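Local coordinates for protein DJ-1 homolog D (Arabidopsis thaliana, PDB 4OGG), which belongs to the DJ-1/PfpI family and carries two such domains in tandem within one chain, at residues C[207-221]-C[365-377]. Residues are numbered along the deposited sequence; the frame is centred on the assembly and turned at random.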
# COMPACT_ATOMS: atom_id res chain seq x y z
N GLU C 207 -18.36 -2.23 0.75
CA GLU C 207 -17.81 -0.93 0.38
C GLU C 207 -17.86 0.06 1.54
O GLU C 207 -18.89 0.24 2.19
CB GLU C 207 -18.54 -0.37 -0.85
CG GLU C 207 -17.63 0.38 -1.83
CD GLU C 207 -17.27 1.79 -1.38
OE1 GLU C 207 -16.23 2.32 -1.85
OE2 GLU C 207 -18.02 2.37 -0.57
N ASP C 208 -16.71 0.69 1.78
CA ASP C 208 -16.48 1.67 2.84
C ASP C 208 -17.59 2.72 3.02
O ASP C 208 -18.10 2.91 4.13
CB ASP C 208 -15.13 2.35 2.55
CG ASP C 208 -14.79 3.47 3.51
OD1 ASP C 208 -14.16 3.20 4.56
OD2 ASP C 208 -15.14 4.63 3.19
N TYR C 209 -17.95 3.41 1.95
CA TYR C 209 -19.01 4.42 2.03
C TYR C 209 -20.39 3.80 2.18
O TYR C 209 -21.22 4.29 2.95
CB TYR C 209 -19.08 5.26 0.75
CG TYR C 209 -18.04 6.32 0.52
CD1 TYR C 209 -17.37 6.95 1.57
CD2 TYR C 209 -17.80 6.77 -0.77
CE1 TYR C 209 -16.50 8.02 1.32
CE2 TYR C 209 -16.95 7.82 -1.03
CZ TYR C 209 -16.30 8.45 0.01
OH TYR C 209 -15.48 9.50 -0.28
N GLU C 210 -20.63 2.74 1.43
CA GLU C 210 -21.94 2.09 1.40
C GLU C 210 -22.45 1.51 2.70
O GLU C 210 -23.65 1.29 2.85
CB GLU C 210 -21.95 1.06 0.28
CG GLU C 210 -21.61 1.74 -1.04
CD GLU C 210 -21.45 0.79 -2.20
OE1 GLU C 210 -20.94 1.24 -3.24
OE2 GLU C 210 -21.82 -0.40 -2.06
N VAL C 211 -21.55 1.26 3.65
CA VAL C 211 -22.01 0.78 4.95
C VAL C 211 -22.11 1.99 5.89
O VAL C 211 -23.15 2.22 6.50
CB VAL C 211 -21.05 -0.27 5.57
CG1 VAL C 211 -19.63 0.27 5.65
CG2 VAL C 211 -21.55 -0.67 6.96
N LYS C 212 -21.05 2.79 5.95
CA LYS C 212 -21.01 3.92 6.87
C LYS C 212 -22.01 5.04 6.61
O LYS C 212 -22.65 5.52 7.54
CB LYS C 212 -19.60 4.52 6.91
CG LYS C 212 -19.30 5.30 8.20
CD LYS C 212 -19.09 4.34 9.38
CE LYS C 212 -18.56 5.07 10.61
NZ LYS C 212 -18.26 4.13 11.73
N VAL C 213 -22.13 5.47 5.36
CA VAL C 213 -23.04 6.56 5.05
C VAL C 213 -24.50 6.26 5.38
O VAL C 213 -25.14 7.01 6.12
CB VAL C 213 -22.90 7.02 3.58
CG1 VAL C 213 -23.88 8.16 3.29
CG2 VAL C 213 -21.47 7.51 3.34
N PRO C 214 -25.07 5.17 4.83
CA PRO C 214 -26.47 4.90 5.16
C PRO C 214 -26.65 4.62 6.65
O PRO C 214 -27.62 5.07 7.27
CB PRO C 214 -26.81 3.68 4.30
CG PRO C 214 -25.87 3.83 3.12
CD PRO C 214 -24.58 4.24 3.79
N PHE C 215 -25.69 3.89 7.22
CA PHE C 215 -25.75 3.53 8.63
C PHE C 215 -25.82 4.76 9.53
O PHE C 215 -26.72 4.88 10.36
CB PHE C 215 -24.52 2.67 8.99
CG PHE C 215 -24.58 2.07 10.37
CD1 PHE C 215 -23.97 2.70 11.45
CD2 PHE C 215 -25.25 0.87 10.59
CE1 PHE C 215 -24.01 2.14 12.73
CE2 PHE C 215 -25.30 0.30 11.87
CZ PHE C 215 -24.68 0.94 12.94
N GLN C 216 -24.89 5.69 9.34
CA GLN C 216 -24.88 6.89 10.16
C GLN C 216 -25.97 7.89 9.78
O GLN C 216 -26.43 8.66 10.63
CB GLN C 216 -23.50 7.54 10.13
CG GLN C 216 -22.46 6.65 10.79
CD GLN C 216 -21.21 7.40 11.18
OE1 GLN C 216 -20.75 7.30 12.32
NE2 GLN C 216 -20.65 8.13 10.24
N SER C 217 -26.40 7.88 8.52
CA SER C 217 -27.45 8.79 8.10
C SER C 217 -28.74 8.43 8.84
O SER C 217 -29.44 9.30 9.36
CB SER C 217 -27.69 8.69 6.59
OG SER C 217 -26.61 9.25 5.85
N LEU C 218 -29.03 7.14 8.90
CA LEU C 218 -30.24 6.67 9.59
C LEU C 218 -30.15 6.89 11.09
O LEU C 218 -31.15 7.19 11.74
CB LEU C 218 -30.49 5.20 9.26
CG LEU C 218 -30.82 4.92 7.79
CD1 LEU C 218 -30.82 3.42 7.52
CD2 LEU C 218 -32.17 5.54 7.46
N GLN C 219 -28.95 6.74 11.66
CA GLN C 219 -28.78 6.96 13.09
C GLN C 219 -28.94 8.45 13.40
O GLN C 219 -29.40 8.81 14.48
CB GLN C 219 -27.38 6.53 13.55
CG GLN C 219 -27.15 5.03 13.59
CD GLN C 219 -25.76 4.69 14.08
OE1 GLN C 219 -24.77 5.21 13.56
NE2 GLN C 219 -25.67 3.83 15.08
N ALA C 220 -28.56 9.30 12.46
CA ALA C 220 -28.66 10.75 12.66
C ALA C 220 -30.12 11.19 12.78
O ALA C 220 -30.42 12.18 13.46
CB ALA C 220 -28.00 11.48 11.51
N LEU C 221 -31.01 10.46 12.12
CA LEU C 221 -32.43 10.77 12.16
C LEU C 221 -33.02 10.35 13.50
O LEU C 221 -34.08 10.84 13.90
CB LEU C 221 -33.16 10.04 11.02
CG LEU C 221 -32.84 10.50 9.59
CD1 LEU C 221 -33.35 9.49 8.59
CD2 LEU C 221 -33.46 11.87 9.34
N ALA C 365 -24.54 2.63 -6.92
CA ALA C 365 -23.19 2.85 -6.39
C ALA C 365 -23.23 3.92 -5.31
O ALA C 365 -24.26 4.57 -5.13
CB ALA C 365 -22.27 3.28 -7.52
N TRP C 366 -22.11 4.14 -4.62
CA TRP C 366 -22.12 5.13 -3.55
C TRP C 366 -22.53 6.56 -3.91
O TRP C 366 -22.99 7.30 -3.04
CB TRP C 366 -20.80 5.14 -2.76
CG TRP C 366 -19.52 5.19 -3.53
CD1 TRP C 366 -18.67 4.14 -3.79
CD2 TRP C 366 -18.85 6.36 -4.01
NE1 TRP C 366 -17.52 4.59 -4.39
CE2 TRP C 366 -17.61 5.95 -4.55
CE3 TRP C 366 -19.18 7.73 -4.05
CZ2 TRP C 366 -16.70 6.85 -5.11
CZ3 TRP C 366 -18.28 8.62 -4.60
CH2 TRP C 366 -17.05 8.18 -5.13
N PRO C 367 -22.36 6.98 -5.17
CA PRO C 367 -22.77 8.35 -5.48
C PRO C 367 -24.28 8.55 -5.27
O PRO C 367 -24.75 9.68 -5.13
CB PRO C 367 -22.37 8.52 -6.94
CG PRO C 367 -21.16 7.64 -7.06
CD PRO C 367 -21.58 6.40 -6.28
N GLY C 368 -25.02 7.44 -5.26
CA GLY C 368 -26.46 7.52 -5.10
C GLY C 368 -27.02 7.48 -3.68
O GLY C 368 -28.24 7.34 -3.51
N HIS C 369 -26.17 7.63 -2.67
CA HIS C 369 -26.64 7.58 -1.29
C HIS C 369 -27.73 8.60 -0.92
O HIS C 369 -28.63 8.28 -0.14
CB HIS C 369 -25.46 7.70 -0.33
CG HIS C 369 -24.64 6.45 -0.24
ND1 HIS C 369 -23.31 6.46 0.13
CD2 HIS C 369 -24.96 5.16 -0.47
CE1 HIS C 369 -22.85 5.22 0.11
NE2 HIS C 369 -23.83 4.41 -0.25
N PRO C 370 -27.67 9.83 -1.46
CA PRO C 370 -28.71 10.80 -1.10
C PRO C 370 -30.10 10.28 -1.44
O PRO C 370 -30.99 10.29 -0.59
CB PRO C 370 -28.32 12.03 -1.92
CG PRO C 370 -26.82 11.94 -1.92
CD PRO C 370 -26.59 10.48 -2.23
N GLU C 371 -30.29 9.81 -2.67
CA GLU C 371 -31.59 9.29 -3.08
C GLU C 371 -31.87 7.96 -2.39
O GLU C 371 -33.02 7.65 -2.08
CB GLU C 371 -31.66 9.13 -4.60
CG GLU C 371 -31.60 10.45 -5.35
CD GLU C 371 -32.06 10.34 -6.79
OE1 GLU C 371 -31.95 11.35 -7.53
OE2 GLU C 371 -32.54 9.26 -7.19
N PHE C 372 -30.82 7.18 -2.15
CA PHE C 372 -30.94 5.89 -1.49
C PHE C 372 -31.58 6.09 -0.11
O PHE C 372 -32.60 5.48 0.22
CB PHE C 372 -29.56 5.25 -1.34
CG PHE C 372 -29.59 3.83 -0.82
CD1 PHE C 372 -30.17 2.81 -1.56
CD2 PHE C 372 -28.97 3.51 0.39
CE1 PHE C 372 -30.15 1.49 -1.11
CE2 PHE C 372 -28.94 2.19 0.86
CZ PHE C 372 -29.53 1.18 0.10
N VAL C 373 -30.96 6.96 0.69
CA VAL C 373 -31.46 7.24 2.03
C VAL C 373 -32.80 7.96 1.98
O VAL C 373 -33.72 7.65 2.74
CB VAL C 373 -30.45 8.09 2.82
CG1 VAL C 373 -31.02 8.45 4.19
CG2 VAL C 373 -29.14 7.33 2.98
N SER C 374 -32.92 8.92 1.06
CA SER C 374 -34.16 9.69 0.91
C SER C 374 -35.36 8.80 0.59
O SER C 374 -36.43 8.94 1.19
CB SER C 374 -33.99 10.74 -0.19
OG SER C 374 -35.17 11.53 -0.34
N GLN C 375 -35.18 7.88 -0.35
CA GLN C 375 -36.28 7.00 -0.73
C GLN C 375 -36.60 5.99 0.36
O GLN C 375 -37.75 5.58 0.51
CB GLN C 375 -35.95 6.30 -2.06
CG GLN C 375 -35.80 7.31 -3.20
CD GLN C 375 -35.61 6.67 -4.56
OE1 GLN C 375 -35.18 7.33 -5.51
NE2 GLN C 375 -35.96 5.39 -4.68
N LEU C 376 -35.60 5.59 1.14
CA LEU C 376 -35.85 4.66 2.23
C LEU C 376 -36.65 5.41 3.30
O LEU C 376 -37.56 4.85 3.91
CB LEU C 376 -34.53 4.15 2.82
CG LEU C 376 -34.65 3.34 4.12
CD1 LEU C 376 -35.61 2.17 3.93
CD2 LEU C 376 -33.27 2.84 4.53
N MET C 377 -36.30 6.67 3.51
CA MET C 377 -37.00 7.51 4.49
C MET C 377 -38.47 7.61 4.12
O MET C 377 -39.34 7.51 4.99
CB MET C 377 -36.38 8.91 4.52
CG MET C 377 -35.01 8.97 5.18
SD MET C 377 -34.22 10.58 4.97
CE MET C 377 -35.30 11.62 6.00
O HOH W 1 -19.99 2.21 -5.88
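Trp-366 receives the edge of Tyr-209 on one face of its indole: CD2 of Tyr-209 lies 3.4 Å from CD2 of Trp-366, and ring planes 81° apart identify a T-shaped pair. Pro-367 CD lies over the opposite face, also offset toward the rim, which places the indole between the two. With CG between the backbone N and the carbonyl carbon (chi1 49°), the indole is turned toward helix 208-221, where Tyr-209 meets it. One water links side chain to main chain, donating to Glu-210 OE1 (3.0 Å) and accepting from Trp-366 N (3.1 Å).

His-369 enters as a knob among Tyr-209, Glu-210, Val-213 and Pro-214. Pro-214 CG stands over one imidazole face, a CH-pi contact, while Trp-366 O lies over the other. His-369 NE2 is buried against Glu-210 CA (3.4 Å) with no polar partner in the model; ND1 is hydrogen-bonded to Gln-23 OE1. Further along, both methyls of Val-373 pack on Ser-217 CB at 4.1 Å.

Helix 208-221 and the 369-377 part of helix 369-380, axes 10.4 Å apart and crossing at -40°, pack within the second domain's alpha/beta fold; Phe-215 and Leu-218 rest on edge strand 224-228, and helix 15-27 of the first domain meets Tyr-209, Val-213 and Ser-217, placing the contact by the domain junction.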